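Local coordinates for protein COG0546: Predicted phosphatases (Streptococcus pneumoniae, PDB 2AH5) that is of unknown function but, as a haloacid dehalogenase-like hydrolase, probably acts as a phosphatase, at residues E66-Q69 with I70-Y74. Residues are numbered along the deposited sequence; the frame is centred on the assembly and turned at random.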
loop_
_atom_site.group_PDB
_atom_site.type_symbol
_atom_site.label_atom_id
_atom_site.label_comp_id
_atom_site.label_asym_id
_atom_site.label_seq_id
_atom_site.Cartn_x
_atom_site.Cartn_y
_atom_site.Cartn_z
ATOM N N GLU A 66 -11.970 6.130 19.399
ATOM C CA GLU A 66 -13.353 6.183 18.881
ATOM C C GLU A 66 -13.355 6.444 17.370
ATOM O O GLU A 66 -14.087 5.793 16.612
ATOM C CB GLU A 66 -14.147 7.284 19.589
ATOM C CG GLU A 66 -15.590 7.463 19.102
ATOM C CD GLU A 66 -16.267 8.701 19.693
ATOM O OE1 GLU A 66 -15.613 9.461 20.424
ATOM O OE2 GLU A 66 -17.457 8.935 19.405
ATOM N N ALA A 67 -12.556 7.425 16.952
ATOM C CA ALA A 67 -12.404 7.741 15.517
ATOM C C ALA A 67 -11.969 6.517 14.706
ATOM O O ALA A 67 -12.562 6.226 13.676
ATOM C CB ALA A 67 -11.438 8.895 15.307
ATOM N N VAL A 68 -10.934 5.802 15.166
ATOM C CA VAL A 68 -10.472 4.590 14.479
ATOM C C VAL A 68 -11.568 3.532 14.379
ATOM O O VAL A 68 -11.770 2.930 13.326
ATOM C CB VAL A 68 -9.189 4.016 15.147
ATOM C CG1 VAL A 68 -8.805 2.648 14.546
ATOM C CG2 VAL A 68 -8.060 5.010 14.970
ATOM N N GLN A 69 -12.286 3.316 15.475
ATOM C CA GLN A 69 -13.414 2.394 15.456
ATOM C C GLN A 69 -14.465 2.762 14.422
ATOM O O GLN A 69 -14.892 1.900 13.648
ATOM C CB GLN A 69 -14.043 2.262 16.843
ATOM C CG GLN A 69 -15.238 1.302 16.881
ATOM C CD GLN A 69 -15.871 1.229 18.271
ATOM O OE1 GLN A 69 -15.167 1.088 19.255
ATOM N NE2 GLN A 69 -17.196 1.318 18.345
ATOM N N ILE A 70 -14.871 4.028 14.394
ATOM C CA ILE A 70 -15.918 4.487 13.484
ATOM C C ILE A 70 -15.423 4.346 12.023
ATOM O O ILE A 70 -16.121 3.819 11.161
ATOM C CB ILE A 70 -16.372 5.941 13.819
ATOM C CG1 ILE A 70 -17.116 5.995 15.166
ATOM C CG2 ILE A 70 -17.272 6.517 12.710
ATOM C CD1 ILE A 70 -17.187 7.413 15.773
ATOM N N TYR A 71 -14.205 4.815 11.763
ATOM C CA TYR A 71 -13.600 4.677 10.438
ATOM C C TYR A 71 -13.687 3.243 9.911
ATOM O O TYR A 71 -14.098 2.996 8.775
ATOM C CB TYR A 71 -12.137 5.134 10.502
ATOM C CG TYR A 71 -11.405 4.994 9.170
ATOM C CD1 TYR A 71 -11.187 6.091 8.356
ATOM C CD2 TYR A 71 -10.934 3.752 8.752
ATOM C CE1 TYR A 71 -10.501 5.958 7.140
ATOM C CE2 TYR A 71 -10.268 3.602 7.552
ATOM C CZ TYR A 71 -10.053 4.698 6.750
ATOM O OH TYR A 71 -9.383 4.518 5.543
ATOM N N ARG A 72 -13.279 2.305 10.736
ATOM C CA ARG A 72 -13.280 0.905 10.319
ATOM C C ARG A 72 -14.696 0.384 10.075
ATOM O O ARG A 72 -14.895 -0.457 9.183
ATOM C CB ARG A 72 -12.515 0.043 11.308
ATOM C CG ARG A 72 -11.069 0.443 11.452
ATOM C CD ARG A 72 -10.219 -0.740 11.797
ATOM N NE ARG A 72 -8.786 -0.423 11.771
ATOM C CZ ARG A 72 -8.075 -0.171 10.666
ATOM N NH1 ARG A 72 -8.656 -0.156 9.473
ATOM N NH2 ARG A 72 -6.773 0.101 10.760
ATOM N N SER A 73 -15.667 0.925 10.822
ATOM C CA SER A 73 -17.096 0.630 10.642
ATOM C C SER A 73 -17.659 1.046 9.279
ATOM O O SER A 73 -18.569 0.385 8.747
ATOM C CB SER A 73 -17.952 1.251 11.777
ATOM O OG SER A 73 -18.341 2.603 11.510
ATOM N N TYR A 74 -17.160 2.144 8.719
ATOM C CA TYR A 74 -17.512 2.491 7.362
ATOM C C TYR A 74 -16.669 1.632 6.395
ATOM O O TYR A 74 -17.194 1.066 5.426
ATOM C CB TYR A 74 -17.314 3.987 7.091
ATOM C CG TYR A 74 -17.709 4.385 5.690
ATOM C CD1 TYR A 74 -18.978 4.920 5.415
ATOM C CD2 TYR A 74 -16.834 4.188 4.629
ATOM C CE1 TYR A 74 -19.348 5.280 4.109
ATOM C CE2 TYR A 74 -17.196 4.530 3.323
ATOM C CZ TYR A 74 -18.452 5.081 3.071
ATOM O OH TYR A 74 -18.799 5.398 1.772
#
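Glu66 meets Ile70 one turn further along helix 64-79, and both side chains leave the backbone in the same direction. CD1 of Ile70 sits 3.7 Å from Glu66 CG, so methyl meets methylene, and Glu66 OE2 also lies alongside that methyl in van der Waals contact. Ile70 CG1 stands beside its own backbone N (chi1 -68°), which folds this branch back toward the preceding turn, 3.4 Å from Glu66 O. Ile70 N donates to Glu66 O at 2.9 Å.

Ala67 takes part through its carbonyl: Tyr71 N reaches Ala67 O at 2.9 Å with an almost straight N-H...O angle of 172°. The ring of Tyr71 leads off toward helix 19-33, where it packs edge-to-face with Phe26, while Ala67 CB rests on Phe55 of helix 51-56.

Val68 lies alongside Arg72. Its CG1 is 4.1 Å from Arg72 NE, a loose approach oblique to the guanidinium plane, and Arg72 CG comes to 3.2 Å from Val68 O, the carbonyl that accepts the Arg72 amide. Val68 also touches Leu51 and Glu52 of helix 51-56.

Gln69 contributes its carbonyl to Ser73 N, a more bent bond at 148°. Ser73 OG turns back along the helix to Ile70 O at 2.6 Å, approaching in the carbonyl plane on a lone pair.

Four successive i to i+4 amide bonds thus define a regular alpha-helix, part of the helical region that stands apart from the parallel sheet, consistent with the helical cap found in many haloacid dehalogenase-like hydrolases. Across the contact the polarity is met by the backbone, whereas its side chains meet through van der Waals contacts, with no side-chain hydrogen bond between the two segments. Ile70 O is gripped by both Tyr74 N and Ser73 OG, so the serine hydroxyl has its partner within the helix.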